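Local coordinates for putative oxidoreductase (Mycobacterium avium, PDB 3QHA), which probably catalyses NAD(P)-dependent oxidation or reduction of a hydroxy-acid substrate, as enzymes of the 3-hydroxyisobutyrate dehydrogenase family do, at residues D72-T77 / P97-A102; I21-M26 / V41-I46; S64-A69 / V88-G93; I76-D81 / I103-S108; A28-R33 / A136-G141. One frame throughout, in Å; residues are numbered along the deposited sequence.

Contact 1: D72-T77 / P97-A102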
# COMPACT_ATOMS: atom_id res chain seq x y z
N ASP B 72 22.23 29.10 -7.05
CA ASP B 72 23.11 27.98 -7.42
C ASP B 72 22.31 26.74 -7.81
O ASP B 72 22.71 25.99 -8.70
CB ASP B 72 24.05 27.62 -6.27
CG ASP B 72 24.93 28.77 -5.85
OD1 ASP B 72 24.95 29.08 -4.64
OD2 ASP B 72 25.60 29.37 -6.72
N LEU B 73 21.21 26.50 -7.10
CA LEU B 73 20.37 25.32 -7.32
C LEU B 73 18.91 25.76 -7.40
O LEU B 73 18.34 26.21 -6.41
CB LEU B 73 20.57 24.30 -6.20
CG LEU B 73 19.67 23.06 -6.19
CD1 LEU B 73 19.77 22.28 -7.50
CD2 LEU B 73 20.03 22.17 -5.01
N ILE B 74 18.32 25.61 -8.58
CA ILE B 74 17.00 26.15 -8.87
C ILE B 74 16.00 25.02 -9.04
O ILE B 74 16.14 24.19 -9.93
CB ILE B 74 17.02 26.99 -10.16
CG1 ILE B 74 18.00 28.16 -10.03
CG2 ILE B 74 15.62 27.51 -10.49
CD1 ILE B 74 18.36 28.79 -11.35
N HIS B 75 14.99 25.01 -8.18
CA HIS B 75 13.96 23.97 -8.19
C HIS B 75 12.74 24.42 -8.99
O HIS B 75 12.30 25.57 -8.85
CB HIS B 75 13.54 23.64 -6.76
CG HIS B 75 14.65 23.12 -5.90
ND1 HIS B 75 15.00 21.79 -5.86
CD2 HIS B 75 15.48 23.75 -5.04
CE1 HIS B 75 16.00 21.62 -5.01
NE2 HIS B 75 16.31 22.80 -4.50
N ILE B 76 12.20 23.53 -9.81
CA ILE B 76 11.03 23.84 -10.63
C ILE B 76 9.91 22.81 -10.43
O ILE B 76 10.11 21.62 -10.66
CB ILE B 76 11.38 23.89 -12.13
CG1 ILE B 76 12.39 25.01 -12.41
CG2 ILE B 76 10.13 24.10 -12.99
CD1 ILE B 76 12.95 24.98 -13.82
N THR B 77 8.75 23.29 -9.98
CA THR B 77 7.55 22.48 -9.86
C THR B 77 6.38 23.25 -10.45
O THR B 77 5.81 24.13 -9.80
CB THR B 77 7.23 22.14 -8.38
OG1 THR B 77 8.35 21.46 -7.80
CG2 THR B 77 5.99 21.25 -8.28
N PRO B 97 27.24 29.99 -15.31
CA PRO B 97 27.77 28.65 -15.57
C PRO B 97 27.93 27.82 -14.30
O PRO B 97 28.33 28.35 -13.26
CB PRO B 97 29.13 28.92 -16.20
CG PRO B 97 28.99 30.25 -16.83
CD PRO B 97 28.05 31.03 -15.96
N GLY B 98 27.60 26.53 -14.37
CA GLY B 98 27.66 25.64 -13.21
C GLY B 98 26.37 25.55 -12.41
O GLY B 98 26.26 24.73 -11.50
N THR B 99 25.39 26.39 -12.75
CA THR B 99 24.07 26.35 -12.11
C THR B 99 23.39 25.00 -12.34
O THR B 99 23.52 24.41 -13.41
CB THR B 99 23.13 27.45 -12.66
OG1 THR B 99 23.70 28.74 -12.40
CG2 THR B 99 21.75 27.37 -12.02
N VAL B 100 22.68 24.51 -11.32
CA VAL B 100 21.89 23.29 -11.44
C VAL B 100 20.40 23.61 -11.42
O VAL B 100 19.94 24.41 -10.60
CB VAL B 100 22.19 22.30 -10.30
CG1 VAL B 100 21.44 20.99 -10.51
CG2 VAL B 100 23.70 22.04 -10.19
N ILE B 101 19.65 22.99 -12.33
CA ILE B 101 18.20 23.12 -12.36
C ILE B 101 17.59 21.75 -12.07
O ILE B 101 17.86 20.79 -12.80
CB ILE B 101 17.70 23.62 -13.73
CG1 ILE B 101 18.35 24.97 -14.06
CG2 ILE B 101 16.18 23.75 -13.73
CD1 ILE B 101 17.83 25.60 -15.33
N ALA B 102 16.78 21.67 -11.02
CA ALA B 102 16.11 20.43 -10.62
C ALA B 102 14.62 20.50 -10.93
O ALA B 102 13.91 21.35 -10.40
CB ALA B 102 16.33 20.18 -9.14
O HOH W 1 25.47 24.94 -8.68
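Strand 73-76 and strand 100-103, the two parallel arms of a beta-alpha-beta unit in the Rossmann fold, pair here through Leu73 with Val100, Ile74 with Ile101 and His75 with Ala102. The short axes run 4.7 Å apart at closest approach. The backbone ladder has four rungs: Val100 N donates to Asp72 O, Ile74 N to Val100 O, Ala102 N to Ile74 O and Ile76 N to Ala102 O. The first is almost perfectly straight, with an N-H...O angle of 179°, and the last is more bent at 155°. At the Asp72 end a water donates to both Asp72 O and Gly98 O.

On the face that carries Leu73, His75 and Ala102, Leu73 CD1 lies against Val100 CG1 at 3.7 Å, and helix 151-164 packs over this side through Phe161. The ring of His75 has its ND1 3.9 Å from Ala102 CB, although that nitrogen's hydrogen bond is to His104 NE2. Helix 81-92 covers the other face, where Ile74 CD1 reaches Thr99 CG2 at 3.7 Å. Ile101 CG2 stands anti to its backbone N, with CG1 anti to the carbonyl carbon (chi1 -58°), and this methyl is the one offered to strand 73-76. It meets Ile76 CD1 at 3.5 Å, closer than a usual carbon-carbon contact.

Contact 2: I21-M26 / V41-I46; sequences IGLGNM and VTVYDI
Leu23 and Asp45 slide past each other in opposite directions, the leucine's CG and CD1 each 3.9 Å from Asp45 CB, while the carboxylate reaches back to the leucine's own backbone. With Asp45 CG anti to its backbone N (chi1 -172°), OD1 accepts from Leu23 N at 2.9 Å. The bond is nearly straight, 170° at the hydrogen, and uses the anti lone pair, on the side away from OD2. Val43 lies crosswise to Leu23, about at a right angle, and its CB is 4.1 Å from Leu23 CD1. Ala50, Met51 and Leu54 of helix 48-55 pack on the same leucine.

One step back, Gly22 N donates to Tyr44 O at 3.1 Å, and Ile21 CA brings a C-H to the same oxygen. Ile21 and Tyr44 form the parallel bridge at the end of strand 18-21, just before the glycine-rich turn, whose Gly22 and Gly24 fit a Rossmann-type GxGxxG pattern. Asp45 OD1 also forms a salt bridge with Arg47. An acidic residue at the end of the second strand is a common feature of NAD-binding Rossmann folds; here its carboxylate is tied to the turn through Leu23 N, and the neighbouring arginine would be expected to offset its charge.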
# COMPACT_ATOMS: atom_id res chain seq x y z
N ILE B 21 10.75 27.81 -8.23
CA ILE B 21 9.75 28.33 -9.15
C ILE B 21 8.53 27.41 -9.14
O ILE B 21 8.65 26.21 -9.42
CB ILE B 21 10.31 28.46 -10.58
CG1 ILE B 21 11.49 29.44 -10.59
CG2 ILE B 21 9.23 28.93 -11.55
CD1 ILE B 21 12.18 29.55 -11.93
N GLY B 22 7.37 27.98 -8.80
CA GLY B 22 6.11 27.23 -8.68
C GLY B 22 5.77 26.90 -7.23
O GLY B 22 6.35 25.98 -6.65
N LEU B 23 4.83 27.66 -6.66
CA LEU B 23 4.45 27.51 -5.25
C LEU B 23 3.02 26.97 -5.12
O LEU B 23 2.20 27.53 -4.38
CB LEU B 23 4.58 28.85 -4.52
CG LEU B 23 5.97 29.50 -4.55
CD1 LEU B 23 5.94 30.87 -3.89
CD2 LEU B 23 7.00 28.61 -3.88
N GLY B 24 2.73 25.89 -5.83
CA GLY B 24 1.44 25.23 -5.76
C GLY B 24 1.35 24.30 -4.56
O GLY B 24 2.07 24.47 -3.57
N ASN B 25 0.49 23.29 -4.65
CA ASN B 25 0.22 22.41 -3.51
C ASN B 25 1.39 21.51 -3.10
O ASN B 25 1.42 21.01 -1.97
CB ASN B 25 -1.04 21.57 -3.76
CG ASN B 25 -2.32 22.38 -3.61
OD1 ASN B 25 -2.34 23.45 -2.99
ND2 ASN B 25 -3.41 21.86 -4.16
N MET B 26 2.35 21.31 -4.01
CA MET B 26 3.60 20.61 -3.67
C MET B 26 4.80 21.57 -3.59
O MET B 26 5.64 21.44 -2.70
CB MET B 26 3.89 19.49 -4.68
CG MET B 26 3.11 18.21 -4.43
SD MET B 26 3.46 17.38 -2.85
CE MET B 26 5.23 17.12 -2.99
N VAL B 41 16.29 30.41 0.68
CA VAL B 41 15.62 30.17 -0.59
C VAL B 41 14.99 31.45 -1.14
O VAL B 41 14.47 32.28 -0.39
CB VAL B 41 14.54 29.07 -0.47
CG1 VAL B 41 13.43 29.49 0.49
CG2 VAL B 41 13.98 28.71 -1.84
N THR B 42 15.07 31.61 -2.46
CA THR B 42 14.44 32.71 -3.18
C THR B 42 13.34 32.12 -4.05
O THR B 42 13.58 31.19 -4.82
CB THR B 42 15.45 33.45 -4.08
OG1 THR B 42 16.48 34.02 -3.26
CG2 THR B 42 14.77 34.55 -4.88
N VAL B 43 12.13 32.65 -3.92
CA VAL B 43 10.97 32.03 -4.54
C VAL B 43 10.32 32.94 -5.57
O VAL B 43 10.43 34.17 -5.50
CB VAL B 43 9.90 31.63 -3.50
CG1 VAL B 43 10.47 30.62 -2.52
CG2 VAL B 43 9.38 32.86 -2.76
N TYR B 44 9.65 32.31 -6.53
CA TYR B 44 8.82 33.04 -7.47
C TYR B 44 7.59 32.23 -7.89
O TYR B 44 7.68 31.04 -8.20
CB TYR B 44 9.60 33.45 -8.71
CG TYR B 44 8.71 34.14 -9.72
CD1 TYR B 44 8.42 35.50 -9.60
CD2 TYR B 44 8.12 33.43 -10.75
CE1 TYR B 44 7.58 36.13 -10.50
CE2 TYR B 44 7.28 34.05 -11.66
CZ TYR B 44 7.02 35.40 -11.53
OH TYR B 44 6.19 36.02 -12.44
N ASP B 45 6.45 32.90 -7.89
CA ASP B 45 5.22 32.39 -8.47
C ASP B 45 4.43 33.61 -8.93
O ASP B 45 4.42 34.64 -8.25
CB ASP B 45 4.43 31.58 -7.44
CG ASP B 45 3.23 30.86 -8.04
OD1 ASP B 45 3.23 29.62 -8.06
OD2 ASP B 45 2.29 31.55 -8.49
N ILE B 46 3.77 33.50 -10.08
CA ILE B 46 3.04 34.64 -10.65
C ILE B 46 1.86 35.07 -9.76
O ILE B 46 1.44 36.23 -9.81
CB ILE B 46 2.54 34.37 -12.09
CG1 ILE B 46 1.46 33.27 -12.12
CG2 ILE B 46 3.71 34.00 -13.00
CD1 ILE B 46 1.00 32.91 -13.52

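Contact 3: S64-A69 / V88-G93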
# COMPACT_ATOMS: atom_id res chain seq x y z
N SER B 64 10.89 38.00 -10.70
CA SER B 64 10.71 37.32 -11.98
C SER B 64 11.46 36.00 -11.99
O SER B 64 12.29 35.73 -11.12
CB SER B 64 11.21 38.21 -13.12
OG SER B 64 12.60 38.48 -12.99
N VAL B 65 11.18 35.17 -13.00
CA VAL B 65 11.93 33.94 -13.21
C VAL B 65 13.41 34.25 -13.50
O VAL B 65 14.30 33.51 -13.06
CB VAL B 65 11.34 33.11 -14.38
CG1 VAL B 65 12.23 31.91 -14.69
CG2 VAL B 65 9.93 32.66 -14.04
N ALA B 66 13.66 35.34 -14.22
CA ALA B 66 15.02 35.77 -14.55
C ALA B 66 15.81 36.15 -13.29
O ALA B 66 17.03 35.95 -13.23
CB ALA B 66 14.99 36.94 -15.53
N ASP B 67 15.11 36.71 -12.31
CA ASP B 67 15.71 37.06 -11.02
C ASP B 67 16.18 35.80 -10.27
O ASP B 67 17.26 35.79 -9.68
CB ASP B 67 14.68 37.82 -10.16
CG ASP B 67 15.31 38.54 -8.98
OD1 ASP B 67 16.56 38.57 -8.86
OD2 ASP B 67 14.54 39.09 -8.15
N VAL B 68 15.36 34.75 -10.33
CA VAL B 68 15.65 33.49 -9.63
C VAL B 68 16.92 32.81 -10.17
O VAL B 68 17.58 32.06 -9.45
CB VAL B 68 14.45 32.51 -9.73
CG1 VAL B 68 14.76 31.20 -9.01
CG2 VAL B 68 13.20 33.15 -9.14
N ALA B 69 17.27 33.10 -11.42
CA ALA B 69 18.44 32.50 -12.08
C ALA B 69 19.78 32.77 -11.39
O ALA B 69 20.77 32.11 -11.70
CB ALA B 69 18.51 32.95 -13.53
N VAL B 88 12.75 26.94 -17.87
CA VAL B 88 14.18 26.66 -18.04
C VAL B 88 14.75 27.48 -19.20
O VAL B 88 15.88 27.95 -19.13
CB VAL B 88 14.49 25.15 -18.23
CG1 VAL B 88 13.70 24.29 -17.25
CG2 VAL B 88 14.23 24.70 -19.67
N GLY B 89 13.96 27.64 -20.26
CA GLY B 89 14.33 28.50 -21.38
C GLY B 89 14.55 29.95 -20.97
O GLY B 89 15.43 30.62 -21.50
N GLU B 90 13.73 30.42 -20.04
CA GLU B 90 13.87 31.77 -19.47
C GLU B 90 15.08 31.85 -18.54
O GLU B 90 15.85 32.81 -18.59
CB GLU B 90 12.58 32.16 -18.73
CG GLU B 90 12.64 33.44 -17.88
CD GLU B 90 12.59 34.72 -18.70
OE1 GLU B 90 12.56 34.65 -19.94
OE2 GLU B 90 12.58 35.81 -18.08
N LEU B 91 15.25 30.83 -17.70
CA LEU B 91 16.41 30.73 -16.80
C LEU B 91 17.74 30.62 -17.55
O LEU B 91 18.76 31.12 -17.07
CB LEU B 91 16.26 29.52 -15.87
CG LEU B 91 15.20 29.56 -14.77
CD1 LEU B 91 15.06 28.19 -14.12
CD2 LEU B 91 15.53 30.62 -13.73
N ALA B 92 17.72 29.96 -18.70
CA ALA B 92 18.95 29.63 -19.44
C ALA B 92 19.74 30.85 -19.90
O ALA B 92 20.97 30.79 -20.02
CB ALA B 92 18.61 28.75 -20.65
N GLY B 93 19.04 31.96 -20.14
CA GLY B 93 19.69 33.21 -20.55
C GLY B 93 20.23 34.06 -19.41
O GLY B 93 20.86 35.09 -19.66
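Apolar contacts between Val65 and Leu91 lead this meeting of the short, weakly bonded helix 65-68 with the C-terminal part of helix 81-92, two helices on one side of the Rossmann sheet. The two side chains cross at about a right angle, and Val65 CG1 is 3.7 Å from Leu91 CD2. That CD2 also lies 3.8 Å from Ala69 CB, so one leucine methyl touches both Val65 and Ala69, four residues apart. The same methyl comes within 3.2 Å of Val65 O.

Glu90 adds contacts of mixed kind. Its CG stands anti to the backbone N (chi1 170°) and lies 3.6 Å from Val65 CG1, the aliphatic stem crossing the valine obliquely. Beyond the bend at chi2 (76°), the carboxylate swings over the alanine next along, with OE2 3.7 Å from Ala66 CB.

No hydrogen bond links the two segments; the polar interactions are local. Ser64 serves as the N-cap of the short helix, its OG accepting from Asp67 N at 3.1 Å, while the backbone bonds that follow are weak.

Below the pair, Ile21 of strand 18-21 and Ile74 of strand 73-76 receive side chains from both helices: Val68 and Leu91 pack on each of them, and Val65 joins on Ile21. Val88 and Ala92 carry helix 81-92 onward to Leu115 and Leu119 of helix 109-119.

Contact 4: I76-D81 / I103-S108; sequences ITVLDD and IHSTIS
Asp81 and Ser108 fasten together two loops of the Rossmann fold, the ones that leave the C-terminal ends of parallel strands 73-76 and 100-103 and lead into helices 81-92 and 109-119. From Asp81 CB the side chain runs to CG, set anti to the carbonyl carbon (chi1 -74°) and 3.8 Å from Ile107 CA. At the tip the oxygens divide the work. OD2 rests 3.4 Å from Ile107 CA, whereas OD1 accepts from Ser108 N through its syn lone pair at 3.0 Å, almost straight at 176°. OD1 also bonds to Thr111 OG1, which in turn bonds Ser108 OG, so the aspartate reaches the first turn of helix 109-119.

Nearer the sheet, His104 N donates to Ile76 O, just past the parallel pairing of Ile76 with Ile103. Thr77 lies across the His104 side chain at about a right angle, with OG1 3.4 Å from His104 CB and at the edge of the ring; this hydroxyl is bonded to Tyr20 OH, while the histidine ring is held by His75 and by Ala129 O.

Between these two ends of the contact stands Ser105, reaching from its own loop to the backbone of the other. Its OG lies between its own backbone N and carbonyl carbon (chi1 52°) and accepts from Val78 N at 3.1 Å.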
# COMPACT_ATOMS: atom_id res chain seq x y z
N ILE B 76 12.20 23.53 -9.81
CA ILE B 76 11.03 23.84 -10.63
C ILE B 76 9.91 22.81 -10.43
O ILE B 76 10.11 21.62 -10.66
CB ILE B 76 11.38 23.89 -12.13
CG1 ILE B 76 12.39 25.01 -12.41
CG2 ILE B 76 10.13 24.10 -12.99
CD1 ILE B 76 12.95 24.98 -13.82
N THR B 77 8.75 23.29 -9.98
CA THR B 77 7.55 22.48 -9.86
C THR B 77 6.38 23.25 -10.45
O THR B 77 5.81 24.13 -9.80
CB THR B 77 7.23 22.14 -8.38
OG1 THR B 77 8.35 21.46 -7.80
CG2 THR B 77 5.99 21.25 -8.28
N VAL B 78 6.03 22.93 -11.70
CA VAL B 78 4.93 23.60 -12.40
C VAL B 78 3.99 22.57 -13.04
O VAL B 78 4.11 21.37 -12.78
CB VAL B 78 5.48 24.61 -13.45
CG1 VAL B 78 6.18 25.77 -12.74
CG2 VAL B 78 6.42 23.92 -14.43
N LEU B 79 3.05 23.02 -13.87
CA LEU B 79 1.91 22.19 -14.28
C LEU B 79 2.26 21.02 -15.20
O LEU B 79 1.80 19.90 -14.97
CB LEU B 79 0.85 23.06 -14.96
N ASP B 80 3.07 21.28 -16.24
CA ASP B 80 3.28 20.32 -17.32
C ASP B 80 4.60 20.55 -18.07
O ASP B 80 5.32 21.50 -17.77
CB ASP B 80 2.08 20.36 -18.29
CG ASP B 80 1.83 21.77 -18.86
OD1 ASP B 80 2.78 22.55 -19.03
OD2 ASP B 80 0.65 22.08 -19.15
N ASP B 81 4.91 19.68 -19.04
CA ASP B 81 6.14 19.80 -19.85
C ASP B 81 6.31 21.19 -20.44
O ASP B 81 7.35 21.82 -20.28
CB ASP B 81 6.16 18.81 -21.02
CG ASP B 81 6.43 17.40 -20.58
OD1 ASP B 81 7.48 16.84 -20.97
OD2 ASP B 81 5.58 16.84 -19.85
N ILE B 103 14.14 19.58 -11.77
CA ILE B 103 12.73 19.53 -12.16
C ILE B 103 11.99 18.46 -11.35
O ILE B 103 12.34 17.28 -11.40
CB ILE B 103 12.57 19.23 -13.66
CG1 ILE B 103 13.39 20.22 -14.49
CG2 ILE B 103 11.10 19.30 -14.06
CD1 ILE B 103 13.50 19.84 -15.96
N HIS B 104 10.97 18.88 -10.61
CA HIS B 104 10.23 17.99 -9.70
C HIS B 104 8.83 17.61 -10.19
O HIS B 104 8.25 16.64 -9.70
CB HIS B 104 10.11 18.64 -8.33
CG HIS B 104 11.42 19.03 -7.72
ND1 HIS B 104 12.38 18.11 -7.37
CD2 HIS B 104 11.93 20.24 -7.41
CE1 HIS B 104 13.42 18.74 -6.86
NE2 HIS B 104 13.17 20.03 -6.88
N SER B 105 8.27 18.37 -11.12
CA SER B 105 6.92 18.09 -11.62
C SER B 105 6.97 17.15 -12.82
O SER B 105 8.04 16.83 -13.34
CB SER B 105 6.21 19.39 -11.98
OG SER B 105 6.99 20.18 -12.86
N THR B 106 5.79 16.72 -13.26
CA THR B 106 5.69 15.71 -14.30
C THR B 106 6.24 16.18 -15.64
O THR B 106 5.88 17.25 -16.14
CB THR B 106 4.24 15.23 -14.48
OG1 THR B 106 3.74 14.74 -13.23
CG2 THR B 106 4.16 14.13 -15.53
N ILE B 107 7.15 15.38 -16.19
CA ILE B 107 7.67 15.56 -17.54
C ILE B 107 7.79 14.19 -18.21
O ILE B 107 7.77 13.16 -17.54
CB ILE B 107 9.05 16.27 -17.53
CG1 ILE B 107 10.08 15.50 -16.70
CG2 ILE B 107 8.90 17.70 -17.02
CD1 ILE B 107 11.40 16.23 -16.51
N SER B 108 7.87 14.18 -19.54
CA SER B 108 8.20 12.97 -20.28
C SER B 108 9.67 12.67 -20.04
O SER B 108 10.43 13.59 -19.72
CB SER B 108 7.94 13.18 -21.78
OG SER B 108 8.83 14.13 -22.32

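Contact 5: A28-R33 / A136-G141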
# COMPACT_ATOMS: atom_id res chain seq x y z
N ALA B 28 4.92 24.78 -2.75
CA ALA B 28 4.87 25.65 -1.57
C ALA B 28 5.43 25.00 -0.30
O ALA B 28 6.28 25.58 0.35
CB ALA B 28 3.44 26.16 -1.34
N PRO B 29 4.94 23.80 0.05
CA PRO B 29 5.48 23.12 1.24
C PRO B 29 6.96 22.73 1.11
O PRO B 29 7.69 22.82 2.10
CB PRO B 29 4.60 21.87 1.40
CG PRO B 29 3.72 21.81 0.22
CD PRO B 29 3.76 23.10 -0.51
N MET B 30 7.38 22.31 -0.08
CA MET B 30 8.81 22.10 -0.35
C MET B 30 9.61 23.38 -0.12
O MET B 30 10.58 23.37 0.63
CB MET B 30 9.04 21.63 -1.79
CG MET B 30 9.48 20.19 -1.89
SD MET B 30 10.01 19.76 -3.56
CE MET B 30 8.42 19.43 -4.29
N ALA B 31 9.21 24.46 -0.78
CA ALA B 31 9.92 25.73 -0.66
C ALA B 31 9.88 26.25 0.77
O ALA B 31 10.83 26.90 1.23
CB ALA B 31 9.33 26.76 -1.63
N THR B 32 8.78 25.97 1.48
CA THR B 32 8.66 26.34 2.89
C THR B 32 9.68 25.59 3.75
O THR B 32 10.27 26.17 4.66
CB THR B 32 7.24 26.06 3.43
OG1 THR B 32 6.28 26.79 2.65
CG2 THR B 32 7.11 26.48 4.89
N ARG B 33 9.88 24.30 3.47
CA ARG B 33 10.90 23.50 4.14
C ARG B 33 12.29 24.10 3.89
O ARG B 33 13.14 24.13 4.78
CB ARG B 33 10.85 22.04 3.67
CG ARG B 33 12.03 21.17 4.08
CD ARG B 33 12.10 20.97 5.59
NE ARG B 33 13.23 20.13 5.99
CZ ARG B 33 13.57 19.86 7.25
NH1 ARG B 33 12.87 20.37 8.26
NH2 ARG B 33 14.61 19.08 7.50
N ALA B 136 2.24 16.87 3.13
CA ALA B 136 2.63 16.82 4.54
C ALA B 136 4.10 16.43 4.68
O ALA B 136 4.86 17.09 5.39
CB ALA B 136 1.75 15.86 5.31
N ALA B 137 4.49 15.36 3.98
CA ALA B 137 5.88 14.94 3.90
C ALA B 137 6.78 16.08 3.40
O ALA B 137 7.90 16.24 3.87
CB ALA B 137 6.02 13.73 2.99
N ALA B 138 6.27 16.84 2.44
CA ALA B 138 7.01 17.95 1.83
C ALA B 138 7.34 19.04 2.84
O ALA B 138 8.46 19.57 2.85
CB ALA B 138 6.24 18.53 0.65
N ALA B 139 6.37 19.39 3.68
CA ALA B 139 6.58 20.39 4.73
C ALA B 139 7.59 19.92 5.79
O ALA B 139 8.32 20.73 6.36
CB ALA B 139 5.25 20.76 5.38
N ARG B 140 7.62 18.61 6.05
CA ARG B 140 8.46 18.03 7.11
C ARG B 140 9.88 17.67 6.65
O ARG B 140 10.72 17.29 7.47
CB ARG B 140 7.80 16.78 7.69
CG ARG B 140 6.50 17.03 8.45
CD ARG B 140 6.12 15.83 9.30
NE ARG B 140 6.03 14.60 8.50
CZ ARG B 140 4.92 14.06 8.01
NH1 ARG B 140 3.72 14.62 8.23
NH2 ARG B 140 4.99 12.95 7.29
N GLY B 141 10.13 17.76 5.35
CA GLY B 141 11.41 17.35 4.79
C GLY B 141 11.60 15.85 4.77
O GLY B 141 12.71 15.35 4.95
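Arg33 lays one face of its guanidinium over Arg140 O, which sits 3.8 Å above the plane and over its centre, as helix 27-33 meets the end of helix 135-140. The first of these is the helix that follows the glycine-rich turn of the Rossmann fold. Gly141 CA approaches the same group obliquely, 3.5 Å from Arg33 NE. The hydrogen bond of that NE is made elsewhere, to His163 O. The other guanidinium, that of Arg140, turns back on its own helix: Ala136 O and Ala137 N lie over one face, both offset toward the rim. Its NE forms a salt bridge with Glu142, and the side chain also packs on Leu222 of the second subunit.

Arg33 gets to its place with CG anti to the backbone N (chi1 168°) and a bend at the next bond (chi2 66°). On the way, CB passes 3.5 Å from Ala138 O, and CD comes close to Gly141 CA. Gly141, at positive phi, closes helix 135-140 in a Schellman motif.

The helices themselves run nearly parallel, 15° apart, with their short axes approaching to 7.3 Å. Ala138 and Ala139 on helix 135-140 leave room for this closeness. Ala138 CB faces the proline ring, and Met30 CG touches it more distantly from the next position, while the rest of the methionine turns inward to Leu143, Tyr20 and Thr77. No hydrogen bond crosses the interface. At its tightest apolar point, Pro29 CB meets Ala138 CB at 3.8 Å.

In the fold
All five contacts lie in the N-terminal Rossmann domain. Contacts 1 and 2 share its sheet, their centres about 14 Å apart: strand 18-21 sits between 41-44 and 73-76, and His75 O probably accepts from Ile21 N to join them. Contact 4 continues contact 1 past the strand ends, sharing Ile76 and Thr77. Contact 3 packs two helices against one side of the sheet, whereas contact 5, its centre about 23 Å from the centre of contact 3, joins two others. Along the chain contact 2 closes before contacts 1, 3 and 4 open, and contact 5 spans all three. Contacts 2, 4 and 5 gather around the glycine-rich turn, consistent with a dinucleotide site there.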